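S-adenosylmethionine:tRNA ribosyltransferase-isomerase (Thermus thermophilus, PDB 1WDI) probably transfers and isomerizes the ribose of S-adenosylmethionine onto 7-aminomethyl-7-deazaguanine in tRNA, giving epoxyqueuosine on the pathway to queuosine. Local coordinates at residues A[230-236]-A[276-282]; A[66-70]-A[81-85]; A[50-54]-A[251-255]. The contacts are given in a common frame with arbitrary orientation. Residue numbers count along the deposited sequence, not the author numbering.

Overall arrangement
All three contacts reach one large mixed sheet of a monomeric chain. Interaction 3 opens first along the chain, at 50-54, and closes at 251-255. Interaction 2 is a hairpin contact nested inside that loop. Interaction 1 opens before interaction 3 closes, so those two cross. The long strand 57-73 ties the parts together: it pairs with 79-84 in interaction 2 and with 253-256, the strand of interaction 3. Strand 203-211 connects it to 231-235 in interaction 1. Centres of interactions 2 and 3 lie about 40 Å apart, on opposite sides of the chain's centre. Interaction 1 is about 21 and 23 Å from them, centre to centre. The sheet therefore runs through much of this elongated molecule.

Interaction 1: A[230-236]-A[276-282]; sequences AEPYAIP and AGEGETR
Tyr233 and Thr281 have the most surface covered in this antiparallel strand pair, followed equally by Glu280 and Ala230. Strands 231-235 and 277-281 run 4.4 Å apart at 153°, with extended backbones except at Gly277, whose phi of 110° favours glycine. Hydrogen-bonded pairs are Glu231–Thr281, Tyr233–Gly279 and Ile235–Gly277; Pro232–Glu280 and Ala234–Glu278 are the non-hydrogen-bonded pairs between them. The bonds are Glu231 N to Thr281 O 2.8 Å, Thr281 N to Glu231 O 3.0 Å, Tyr233 N to Gly279 O 2.9 Å, Gly279 N to Tyr233 O 2.8 Å, Ile235 N to Gly277 O 2.9 Å and Gly277 N to Ile235 O 2.7 Å.

Tyr233 takes chi1 p and lays its ring across the partner strand. Gly279 CA sits 3.9 Å from the ring centroid, a CH-pi contact over the face. A CB on Gly279 would clash with Tyr233 OH, which is hydrogen-bonded to Ser266 OG. Thr281 (chi1 t) lies on the same side of the sheet as Tyr233 and Glu231, its CG2 3.9 Å from Glu231 CB. Helix 258-266 covers Glu231, Tyr233 and Thr281. Glu280, chi1 t, is on the other face with Pro232, Ala234 and Glu278, its OE2 3.9 Å from Ala230 CB. Strand 277-281 extends the main sheet past 231-235. Pairing rests on backbone bonds, and glycine opposite Tyr233 lets the ring lie directly on the main chain.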
ATOM      1  N   ALA A 230      -4.160  -2.757 -11.087  1.00 58.41           N
ATOM      2  CA  ALA A 230      -5.165  -3.414 -10.258  1.00 54.86           C
ATOM      3  C   ALA A 230      -4.612  -3.679  -8.861  1.00 51.95           C
ATOM      4  O   ALA A 230      -3.433  -3.991  -8.699  1.00 52.46           O
ATOM      5  CB  ALA A 230      -5.604  -4.724 -10.904  1.00 54.68           C
ATOM      6  N   GLU A 231      -5.468  -3.552  -7.854  1.00 47.32           N
ATOM      7  CA  GLU A 231      -5.060  -3.769  -6.473  1.00 42.96           C
ATOM      8  C   GLU A 231      -5.912  -4.845  -5.803  1.00 39.29           C
ATOM      9  O   GLU A 231      -7.079  -4.616  -5.492  1.00 36.02           O
ATOM     10  CB  GLU A 231      -5.172  -2.459  -5.682  1.00 44.17           C
ATOM     11  CG  GLU A 231      -4.819  -2.571  -4.201  1.00 44.04           C
ATOM     12  CD  GLU A 231      -5.026  -1.264  -3.446  1.00 46.02           C
ATOM     13  OE1 GLU A 231      -4.472  -0.231  -3.881  1.00 45.68           O
ATOM     14  OE2 GLU A 231      -5.738  -1.269  -2.416  1.00 43.09           O
ATOM     15  N   PRO A 232      -5.340  -6.042  -5.595  1.00 37.06           N
ATOM     16  CA  PRO A 232      -6.066  -7.140  -4.953  1.00 34.67           C
ATOM     17  C   PRO A 232      -5.943  -6.975  -3.440  1.00 31.77           C
ATOM     18  O   PRO A 232      -4.850  -6.761  -2.925  1.00 32.93           O
ATOM     19  CB  PRO A 232      -5.345  -8.377  -5.478  1.00 35.47           C
ATOM     20  CG  PRO A 232      -3.922  -7.907  -5.552  1.00 38.08           C
ATOM     21  CD  PRO A 232      -4.051  -6.509  -6.142  1.00 38.10           C
ATOM     22  N   TYR A 233      -7.061  -7.074  -2.728  1.00 28.32           N
ATOM     23  CA  TYR A 233      -7.044  -6.894  -1.280  1.00 26.48           C
ATOM     24  C   TYR A 233      -8.064  -7.779  -0.581  1.00 27.06           C
ATOM     25  O   TYR A 233      -8.919  -8.392  -1.216  1.00 24.85           O
ATOM     26  CB  TYR A 233      -7.361  -5.433  -0.945  1.00 24.94           C
ATOM     27  CG  TYR A 233      -8.742  -5.028  -1.414  1.00 22.83           C
ATOM     28  CD1 TYR A 233      -9.879  -5.340  -0.662  1.00 23.58           C
ATOM     29  CD2 TYR A 233      -8.921  -4.396  -2.646  1.00 22.64           C
ATOM     30  CE1 TYR A 233     -11.161  -5.037  -1.129  1.00 23.08           C
ATOM     31  CE2 TYR A 233     -10.190  -4.088  -3.120  1.00 21.41           C
ATOM     32  CZ  TYR A 233     -11.307  -4.411  -2.358  1.00 23.68           C
ATOM     33  OH  TYR A 233     -12.564  -4.103  -2.829  1.00 21.76           O
ATOM     34  N   ALA A 234      -7.976  -7.820   0.741  1.00 26.31           N
ATOM     35  CA  ALA A 234      -8.910  -8.598   1.537  1.00 26.94           C
ATOM     36  C   ALA A 234      -9.243  -7.797   2.781  1.00 25.18           C
ATOM     37  O   ALA A 234      -8.354  -7.266   3.444  1.00 25.83           O
ATOM     38  CB  ALA A 234      -8.300  -9.948   1.919  1.00 26.36           C
ATOM     39  N   ILE A 235     -10.529  -7.689   3.081  1.00 25.54           N
ATOM     40  CA  ILE A 235     -10.963  -6.966   4.261  1.00 24.81           C
ATOM     41  C   ILE A 235     -11.540  -7.945   5.276  1.00 25.49           C
ATOM     42  O   ILE A 235     -12.570  -8.571   5.031  1.00 25.19           O
ATOM     43  CB  ILE A 235     -12.034  -5.919   3.920  1.00 25.47           C
ATOM     44  CG1 ILE A 235     -11.475  -4.909   2.912  1.00 25.75           C
ATOM     45  CG2 ILE A 235     -12.490  -5.223   5.198  1.00 25.59           C
ATOM     46  CD1 ILE A 235     -12.443  -3.827   2.545  1.00 27.46           C
ATOM     47  N   PRO A 236     -10.868  -8.098   6.427  1.00 24.94           N
ATOM     48  CA  PRO A 236     -11.324  -9.005   7.484  1.00 23.88           C
ATOM     49  C   PRO A 236     -12.737  -8.652   7.931  1.00 24.93           C
ATOM     50  O   PRO A 236     -13.134  -7.480   7.917  1.00 23.55           O
ATOM     51  CB  PRO A 236     -10.299  -8.779   8.597  1.00 24.23           C
ATOM     52  CG  PRO A 236      -9.052  -8.454   7.835  1.00 23.89           C
ATOM     53  CD  PRO A 236      -9.566  -7.500   6.777  1.00 23.79           C
ATOM     54  N   ALA A 276     -17.057  -7.405   3.792  1.00 23.60           N
ATOM     55  CA  ALA A 276     -15.917  -8.217   4.194  1.00 24.42           C
ATOM     56  C   ALA A 276     -15.484  -9.140   3.070  1.00 25.38           C
ATOM     57  O   ALA A 276     -16.280  -9.492   2.199  1.00 25.37           O
ATOM     58  CB  ALA A 276     -16.278  -9.045   5.423  1.00 24.09           C
ATOM     59  N   GLY A 277     -14.210  -9.517   3.078  1.00 25.46           N
ATOM     60  CA  GLY A 277     -13.727 -10.428   2.066  1.00 26.55           C
ATOM     61  C   GLY A 277     -12.774  -9.880   1.030  1.00 28.78           C
ATOM     62  O   GLY A 277     -12.327  -8.729   1.089  1.00 27.43           O
ATOM     63  N   GLU A 278     -12.468 -10.737   0.065  1.00 27.16           N
ATOM     64  CA  GLU A 278     -11.553 -10.400  -1.004  1.00 30.34           C
ATOM     65  C   GLU A 278     -12.193  -9.443  -1.986  1.00 29.71           C
ATOM     66  O   GLU A 278     -13.418  -9.373  -2.108  1.00 28.06           O
ATOM     67  CB  GLU A 278     -11.110 -11.666  -1.739  1.00 34.28           C
ATOM     68  CG  GLU A 278     -10.306 -12.625  -0.877  1.00 40.87           C
ATOM     69  CD  GLU A 278      -9.958 -13.904  -1.610  1.00 46.08           C
ATOM     70  OE1 GLU A 278     -10.892 -14.641  -2.004  1.00 48.10           O
ATOM     71  OE2 GLU A 278      -8.751 -14.168  -1.796  1.00 48.38           O
ATOM     72  N   GLY A 279     -11.337  -8.708  -2.681  1.00 28.38           N
ATOM     73  CA  GLY A 279     -11.797  -7.755  -3.662  1.00 30.38           C
ATOM     74  C   GLY A 279     -10.613  -7.306  -4.478  1.00 32.32           C
ATOM     75  O   GLY A 279      -9.479  -7.718  -4.224  1.00 32.32           O
ATOM     76  N   GLU A 280     -10.878  -6.454  -5.456  1.00 35.36           N
ATOM     77  CA  GLU A 280      -9.840  -5.933  -6.324  1.00 38.13           C
ATOM     78  C   GLU A 280     -10.331  -4.599  -6.859  1.00 39.52           C
ATOM     79  O   GLU A 280     -11.528  -4.425  -7.096  1.00 37.51           O
ATOM     80  CB  GLU A 280      -9.594  -6.902  -7.479  1.00 41.42           C
ATOM     81  CG  GLU A 280      -8.488  -6.485  -8.429  1.00 47.35           C
ATOM     82  CD  GLU A 280      -8.287  -7.484  -9.556  1.00 50.96           C
ATOM     83  OE1 GLU A 280      -9.221  -7.661 -10.372  1.00 52.27           O
ATOM     84  OE2 GLU A 280      -7.198  -8.094  -9.621  1.00 51.60           O
ATOM     85  N   THR A 281      -9.417  -3.655  -7.043  1.00 40.77           N
ATOM     86  CA  THR A 281      -9.802  -2.352  -7.560  1.00 43.06           C
ATOM     87  C   THR A 281      -8.755  -1.737  -8.474  1.00 45.13           C
ATOM     88  O   THR A 281      -7.560  -1.734  -8.169  1.00 44.81           O
ATOM     89  CB  THR A 281     -10.073  -1.357  -6.426  1.00 43.61           C
ATOM     90  OG1 THR A 281     -10.578  -0.133  -6.979  1.00 45.25           O
ATOM     91  CG2 THR A 281      -8.790  -1.071  -5.649  1.00 41.56           C
ATOM     92  N   ARG A 282      -9.223  -1.220  -9.602  1.00 47.14           N
ATOM     93  CA  ARG A 282      -8.360  -0.558 -10.564  1.00 49.95           C
ATOM     94  C   ARG A 282      -8.972   0.811 -10.818  1.00 50.06           C
ATOM     95  O   ARG A 282      -8.645   1.495 -11.788  1.00 50.55           O
ATOM     96  CB  ARG A 282      -8.263  -1.374 -11.858  1.00 52.94           C
ATOM     97  CG  ARG A 282      -9.581  -1.925 -12.382  1.00 56.36           C
ATOM     98  CD  ARG A 282      -9.321  -2.961 -13.471  1.00 59.67           C
ATOM     99  NE  ARG A 282     -10.543  -3.635 -13.905  1.00 63.29           N
ATOM    100  CZ  ARG A 282     -10.567  -4.694 -14.710  1.00 64.65           C
ATOM    101  NH1 ARG A 282      -9.433  -5.206 -15.172  1.00 65.23           N
ATOM    102  NH2 ARG A 282     -11.725  -5.245 -15.051  1.00 64.58           N
TER

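Interaction 2: A[66-70]-A[81-85]; sequences IPARL and EILLV
Arg69 reaches over the neighbouring strand and overlaps Glu81, with its NH2 2.7 Å from Glu81 OE1 in a salt bridge. As modelled, OE1 lies over one face of the guanidinium, but its exact position is less sure. Arg69 has chi1 t and chi2 p; Glu81 has chi1 m and chi2 t. Leu83, chi1 m and chi2 t, comes up beside the guanidinium edge, with its CD2 3.8 Å from Arg69 NH1.

Beneath these side chains, strands 68-70 and 81-84 run antiparallel, 4.8 Å apart at 160°. Ala68 and Leu84 form a hydrogen-bonded pair: Ala68 N to Leu84 O is 2.7 Å and Leu84 N to Ala68 O is 3.0 Å. Leu70 and Ile82 form the next: Leu70 N to Ile82 O is 2.9 Å and Ile82 N to Leu70 O is 2.8 Å. Arg69 and Leu83 are the non-hydrogen-bonded pair between them. This is part of the beta hairpin of strands 57-73 and 79-84, which belongs to the large mixed sheet.

The face opposite Arg69 is apolar. Ala68 CB meets Leu84 CB at 3.8 Å, and Leu70 CB meets Ile82 CB at 3.7 Å. Leu70 (m, t) also places CD1 4.0 Å from CB of Leu84 (t, p). Pro213 covers Ala68 from a loop. Where the pairing runs out, Pro67 CA lies 3.1 Å from Leu84 O in a CA-H...O contact, and Pro67 CG touches Val85 CG1 at 4.1 Å.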
ATOM      1  N   ILE A  66       1.453 -13.642  -1.378  1.00 45.46           N
ATOM      2  CA  ILE A  66       0.752 -14.778  -1.956  1.00 48.21           C
ATOM      3  C   ILE A  66       1.756 -15.507  -2.847  1.00 48.69           C
ATOM      4  O   ILE A  66       2.048 -15.065  -3.957  1.00 48.20           O
ATOM      5  CB  ILE A  66      -0.462 -14.324  -2.798  1.00 49.18           C
ATOM      6  CG1 ILE A  66      -1.532 -13.726  -1.878  1.00 49.68           C
ATOM      7  CG2 ILE A  66      -1.029 -15.503  -3.585  1.00 48.39           C
ATOM      8  CD1 ILE A  66      -2.798 -13.313  -2.594  1.00 50.17           C
ATOM      9  N   PRO A  67       2.318 -16.623  -2.351  1.00 50.15           N
ATOM     10  CA  PRO A  67       3.300 -17.431  -3.082  1.00 50.96           C
ATOM     11  C   PRO A  67       2.779 -17.952  -4.420  1.00 52.06           C
ATOM     12  O   PRO A  67       1.582 -17.896  -4.695  1.00 51.72           O
ATOM     13  CB  PRO A  67       3.605 -18.567  -2.108  1.00 50.82           C
ATOM     14  CG  PRO A  67       3.421 -17.919  -0.774  1.00 52.04           C
ATOM     15  CD  PRO A  67       2.145 -17.136  -0.981  1.00 50.41           C
ATOM     16  N   ALA A  68       3.689 -18.468  -5.241  1.00 54.58           N
ATOM     17  CA  ALA A  68       3.328 -19.000  -6.549  1.00 55.72           C
ATOM     18  C   ALA A  68       3.561 -20.505  -6.625  1.00 56.25           C
ATOM     19  O   ALA A  68       4.635 -20.996  -6.281  1.00 55.62           O
ATOM     20  CB  ALA A  68       4.129 -18.299  -7.634  1.00 55.98           C
ATOM     21  N   ARG A  69       2.542 -21.229  -7.077  1.00 57.71           N
ATOM     22  CA  ARG A  69       2.620 -22.678  -7.214  1.00 58.91           C
ATOM     23  C   ARG A  69       3.298 -22.992  -8.543  1.00 58.29           C
ATOM     24  O   ARG A  69       2.701 -22.824  -9.607  1.00 58.02           O
ATOM     25  CB  ARG A  69       1.213 -23.281  -7.201  1.00 60.29           C
ATOM     26  CG  ARG A  69       1.169 -24.795  -7.073  1.00 63.19           C
ATOM     27  CD  ARG A  69       1.637 -25.246  -5.696  1.00 65.56           C
ATOM     28  NE  ARG A  69       1.343 -26.655  -5.453  1.00 67.35           N
ATOM     29  CZ  ARG A  69       1.576 -27.281  -4.305  1.00 68.17           C
ATOM     30  NH1 ARG A  69       2.111 -26.621  -3.286  1.00 68.65           N
ATOM     31  NH2 ARG A  69       1.270 -28.565  -4.172  1.00 68.74           N
ATOM     32  N   LEU A  70       4.547 -23.437  -8.484  1.00 58.06           N
ATOM     33  CA  LEU A  70       5.284 -23.757  -9.699  1.00 57.12           C
ATOM     34  C   LEU A  70       5.697 -25.222  -9.762  1.00 56.85           C
ATOM     35  O   LEU A  70       6.036 -25.830  -8.747  1.00 56.16           O
ATOM     36  CB  LEU A  70       6.521 -22.863  -9.815  1.00 57.00           C
ATOM     37  CG  LEU A  70       6.269 -21.354  -9.899  1.00 56.02           C
ATOM     38  CD1 LEU A  70       7.597 -20.626 -10.027  1.00 54.25           C
ATOM     39  CD2 LEU A  70       5.376 -21.042 -11.090  1.00 55.85           C
ATOM     40  N   GLU A  81       8.516 -29.293  -6.664  1.00 76.09           N
ATOM     41  CA  GLU A  81       7.613 -28.163  -6.502  1.00 76.40           C
ATOM     42  C   GLU A  81       8.406 -26.904  -6.189  1.00 75.98           C
ATOM     43  O   GLU A  81       9.474 -26.969  -5.579  1.00 75.96           O
ATOM     44  CB  GLU A  81       6.616 -28.431  -5.372  1.00 77.79           C
ATOM     45  CG  GLU A  81       5.616 -29.536  -5.671  1.00 79.54           C
ATOM     46  CD  GLU A  81       4.620 -29.737  -4.545  1.00 80.78           C
ATOM     47  OE1 GLU A  81       3.963 -28.751  -4.150  1.00 81.03           O
ATOM     48  OE2 GLU A  81       4.490 -30.881  -4.058  1.00 81.53           O
ATOM     49  N   ILE A  82       7.884 -25.760  -6.614  1.00 75.53           N
ATOM     50  CA  ILE A  82       8.547 -24.490  -6.366  1.00 75.75           C
ATOM     51  C   ILE A  82       7.556 -23.423  -5.924  1.00 75.98           C
ATOM     52  O   ILE A  82       6.813 -22.876  -6.738  1.00 75.16           O
ATOM     53  CB  ILE A  82       9.279 -23.976  -7.624  1.00 75.62           C
ATOM     54  CG1 ILE A  82      10.357 -24.977  -8.049  1.00 75.37           C
ATOM     55  CG2 ILE A  82       9.900 -22.612  -7.339  1.00 75.15           C
ATOM     56  CD1 ILE A  82      11.135 -24.556  -9.280  1.00 74.31           C
ATOM     57  N   LEU A  83       7.545 -23.138  -4.626  1.00 76.76           N
ATOM     58  CA  LEU A  83       6.662 -22.120  -4.079  1.00 77.63           C
ATOM     59  C   LEU A  83       7.390 -20.786  -4.072  1.00 77.98           C
ATOM     60  O   LEU A  83       8.035 -20.425  -3.088  1.00 78.03           O
ATOM     61  CB  LEU A  83       6.234 -22.483  -2.656  1.00 77.99           C
ATOM     62  CG  LEU A  83       5.219 -23.620  -2.525  1.00 77.90           C
ATOM     63  CD1 LEU A  83       4.963 -23.911  -1.055  1.00 78.05           C
ATOM     64  CD2 LEU A  83       3.925 -23.230  -3.228  1.00 77.67           C
ATOM     65  N   LEU A  84       7.294 -20.066  -5.183  1.00 78.86           N
ATOM     66  CA  LEU A  84       7.940 -18.769  -5.315  1.00 80.43           C
ATOM     67  C   LEU A  84       7.264 -17.802  -4.346  1.00 82.10           C
ATOM     68  O   LEU A  84       6.087 -17.477  -4.506  1.00 82.01           O
ATOM     69  CB  LEU A  84       7.798 -18.266  -6.754  1.00 79.31           C
ATOM     70  CG  LEU A  84       8.707 -17.119  -7.193  1.00 78.89           C
ATOM     71  CD1 LEU A  84      10.160 -17.557  -7.100  1.00 78.57           C
ATOM     72  CD2 LEU A  84       8.366 -16.712  -8.617  1.00 78.75           C
ATOM     73  N   VAL A  85       8.008 -17.346  -3.342  1.00 84.15           N
ATOM     74  CA  VAL A  85       7.454 -16.436  -2.346  1.00 86.31           C
ATOM     75  C   VAL A  85       7.696 -14.951  -2.609  1.00 88.15           C
ATOM     76  O   VAL A  85       6.744 -14.185  -2.749  1.00 88.05           O
ATOM     77  CB  VAL A  85       7.975 -16.779  -0.928  1.00 86.22           C
ATOM     78  CG1 VAL A  85       7.516 -18.173  -0.534  1.00 86.17           C
ATOM     79  CG2 VAL A  85       9.488 -16.695  -0.887  1.00 86.01           C
TER

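Interaction 3: A[50-54]-A[251-255]; sequences EFLRP and RRVVA
Hydrogen bonding fixes Arg252 against the loop that follows the short, weakly bonded helix 48-51. Its CA-to-CB bond points toward 50-54, and with chi1 m, chi2 t, chi3 m and chi4 near 180° NH2 donates to Phe51 O at 3.0 Å. Water 1 adds a second link: it donates to Phe51 O at 2.7 Å and accepts from Arg252 NH1 at 2.9 Å.

The guanidinium of Arg53 (chi1 p, chi2 -139°, chi3 t) stacks flat on that of Arg252, centres 3.6 Å apart and planes at 8°. The charges are alike, but Asp56 OD2 forms a salt bridge with Arg252 NH2 and accepts from Arg53 N.

Apolar contact is slight. Leu52 (m, t) sets its CD2 4.3 Å from CG2 of Val254, which has chi1 t. The CA atoms of Leu52 and Val254 are 9.0 Å apart, so the side chains of Arg252 and Val254 bridge the gap, Arg252 to the backbone of Phe51 and Leu52.

The contact joins the loop entering strand 57-73 to the start of strand 253-256, its parallel neighbour in the sheet. Arg252 serves a carbonyl and a water near its plane; Asp56 balances its charge, probably easing the like-charged stack.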
ATOM      1  N   GLU A  50      -3.071  14.157  19.006  1.00 23.28           N
ATOM      2  CA  GLU A  50      -3.679  15.463  19.242  1.00 25.77           C
ATOM      3  C   GLU A  50      -4.841  15.736  18.305  1.00 24.55           C
ATOM      4  O   GLU A  50      -5.780  16.449  18.660  1.00 26.67           O
ATOM      5  CB  GLU A  50      -2.659  16.578  19.020  1.00 26.87           C
ATOM      6  CG  GLU A  50      -1.738  16.865  20.173  1.00 32.70           C
ATOM      7  CD  GLU A  50      -0.721  17.926  19.807  1.00 33.36           C
ATOM      8  OE1 GLU A  50      -1.096  18.880  19.088  1.00 34.31           O
ATOM      9  OE2 GLU A  50       0.443  17.811  20.238  1.00 37.32           O
ATOM     10  N   PHE A  51      -4.769  15.181  17.101  1.00 24.35           N
ATOM     11  CA  PHE A  51      -5.803  15.421  16.109  1.00 23.79           C
ATOM     12  C   PHE A  51      -6.848  14.335  15.984  1.00 24.15           C
ATOM     13  O   PHE A  51      -7.799  14.466  15.222  1.00 25.00           O
ATOM     14  CB  PHE A  51      -5.148  15.702  14.759  1.00 21.40           C
ATOM     15  CG  PHE A  51      -4.228  16.884  14.796  1.00 22.20           C
ATOM     16  CD1 PHE A  51      -2.892  16.734  15.155  1.00 22.59           C
ATOM     17  CD2 PHE A  51      -4.719  18.165  14.560  1.00 22.82           C
ATOM     18  CE1 PHE A  51      -2.057  17.842  15.287  1.00 21.32           C
ATOM     19  CE2 PHE A  51      -3.891  19.282  14.688  1.00 22.84           C
ATOM     20  CZ  PHE A  51      -2.557  19.119  15.054  1.00 22.20           C
ATOM     21  N   LEU A  52      -6.680  13.259  16.738  1.00 24.76           N
ATOM     22  CA  LEU A  52      -7.658  12.191  16.698  1.00 24.92           C
ATOM     23  C   LEU A  52      -8.436  12.235  18.001  1.00 25.96           C
ATOM     24  O   LEU A  52      -8.164  13.073  18.867  1.00 23.73           O
ATOM     25  CB  LEU A  52      -6.964  10.840  16.542  1.00 23.79           C
ATOM     26  CG  LEU A  52      -6.120  10.671  15.280  1.00 20.78           C
ATOM     27  CD1 LEU A  52      -5.667   9.220  15.178  1.00 21.35           C
ATOM     28  CD2 LEU A  52      -6.932  11.064  14.052  1.00 20.71           C
ATOM     29  N   ARG A  53      -9.416  11.355  18.138  1.00 25.84           N
ATOM     30  CA  ARG A  53     -10.178  11.304  19.374  1.00 29.17           C
ATOM     31  C   ARG A  53     -10.712   9.907  19.631  1.00 27.89           C
ATOM     32  O   ARG A  53     -10.825   9.097  18.714  1.00 28.77           O
ATOM     33  CB  ARG A  53     -11.303  12.343  19.366  1.00 30.60           C
ATOM     34  CG  ARG A  53     -12.182  12.347  18.148  1.00 35.25           C
ATOM     35  CD  ARG A  53     -12.487  13.785  17.741  1.00 36.00           C
ATOM     36  NE  ARG A  53     -13.461  13.837  16.660  1.00 39.75           N
ATOM     37  CZ  ARG A  53     -13.698  14.905  15.908  1.00 39.33           C
ATOM     38  NH1 ARG A  53     -13.027  16.030  16.113  1.00 39.33           N
ATOM     39  NH2 ARG A  53     -14.609  14.843  14.948  1.00 39.32           N
ATOM     40  N   PRO A  54     -11.012   9.592  20.899  1.00 27.80           N
ATOM     41  CA  PRO A  54     -11.526   8.254  21.194  1.00 26.51           C
ATOM     42  C   PRO A  54     -12.713   7.920  20.299  1.00 24.84           C
ATOM     43  O   PRO A  54     -13.634   8.719  20.147  1.00 21.59           O
ATOM     44  CB  PRO A  54     -11.889   8.333  22.682  1.00 27.20           C
ATOM     45  CG  PRO A  54     -12.145   9.801  22.910  1.00 29.95           C
ATOM     46  CD  PRO A  54     -11.056  10.457  22.092  1.00 27.79           C
ATOM     47  N   ARG A 251     -18.893   7.975  13.891  1.00 25.99           N
ATOM     48  CA  ARG A 251     -17.481   8.044  14.262  1.00 25.18           C
ATOM     49  C   ARG A 251     -16.597   8.071  13.005  1.00 24.32           C
ATOM     50  O   ARG A 251     -16.942   7.491  11.980  1.00 22.56           O
ATOM     51  CB  ARG A 251     -17.119   6.863  15.171  1.00 25.40           C
ATOM     52  CG  ARG A 251     -17.808   6.936  16.544  1.00 23.22           C
ATOM     53  CD  ARG A 251     -17.331   5.851  17.520  1.00 25.62           C
ATOM     54  NE  ARG A 251     -17.840   4.513  17.217  1.00 21.91           N
ATOM     55  CZ  ARG A 251     -17.099   3.503  16.768  1.00 24.25           C
ATOM     56  NH1 ARG A 251     -15.798   3.658  16.556  1.00 22.73           N
ATOM     57  NH2 ARG A 251     -17.659   2.321  16.543  1.00 27.04           N
ATOM     58  N   ARG A 252     -15.459   8.750  13.087  1.00 23.39           N
ATOM     59  CA  ARG A 252     -14.568   8.882  11.934  1.00 22.36           C
ATOM     60  C   ARG A 252     -13.753   7.660  11.541  1.00 22.77           C
ATOM     61  O   ARG A 252     -13.193   6.966  12.391  1.00 20.70           O
ATOM     62  CB  ARG A 252     -13.596  10.044  12.147  1.00 20.55           C
ATOM     63  CG  ARG A 252     -14.268  11.374  12.426  1.00 22.84           C
ATOM     64  CD  ARG A 252     -13.254  12.501  12.426  1.00 25.26           C
ATOM     65  NE  ARG A 252     -12.251  12.358  13.484  1.00 27.59           N
ATOM     66  CZ  ARG A 252     -11.339  13.285  13.768  1.00 27.08           C
ATOM     67  NH1 ARG A 252     -11.309  14.413  13.070  1.00 25.57           N
ATOM     68  NH2 ARG A 252     -10.467  13.094  14.755  1.00 23.36           N
ATOM     69  N   VAL A 253     -13.697   7.410  10.235  1.00 20.12           N
ATOM     70  CA  VAL A 253     -12.900   6.325   9.691  1.00 18.48           C
ATOM     71  C   VAL A 253     -11.706   7.058   9.086  1.00 20.01           C
ATOM     72  O   VAL A 253     -11.854   7.833   8.137  1.00 19.79           O
ATOM     73  CB  VAL A 253     -13.668   5.544   8.601  1.00 20.57           C
ATOM     74  CG1 VAL A 253     -12.762   4.491   7.977  1.00 15.08           C
ATOM     75  CG2 VAL A 253     -14.888   4.876   9.216  1.00 18.61           C
ATOM     76  N   VAL A 254     -10.531   6.835   9.668  1.00 18.43           N
ATOM     77  CA  VAL A 254      -9.303   7.491   9.235  1.00 16.46           C
ATOM     78  C   VAL A 254      -8.409   6.526   8.475  1.00 16.69           C
ATOM     79  O   VAL A 254      -7.933   5.532   9.024  1.00 16.61           O
ATOM     80  CB  VAL A 254      -8.531   8.050  10.460  1.00 16.80           C
ATOM     81  CG1 VAL A 254      -7.347   8.891   9.998  1.00 15.85           C
ATOM     82  CG2 VAL A 254      -9.479   8.885  11.328  1.00 15.89           C
ATOM     83  N   ALA A 255      -8.176   6.827   7.205  1.00 17.19           N
ATOM     84  CA  ALA A 255      -7.355   5.968   6.370  1.00 16.69           C
ATOM     85  C   ALA A 255      -5.882   6.288   6.500  1.00 18.08           C
ATOM     86  O   ALA A 255      -5.480   7.452   6.491  1.00 17.97           O
ATOM     87  CB  ALA A 255      -7.784   6.100   4.900  1.00 18.18           C
TER
HETATM   88  O   HOH W   1      -9.637  16.332  14.384  1.00 29.36           O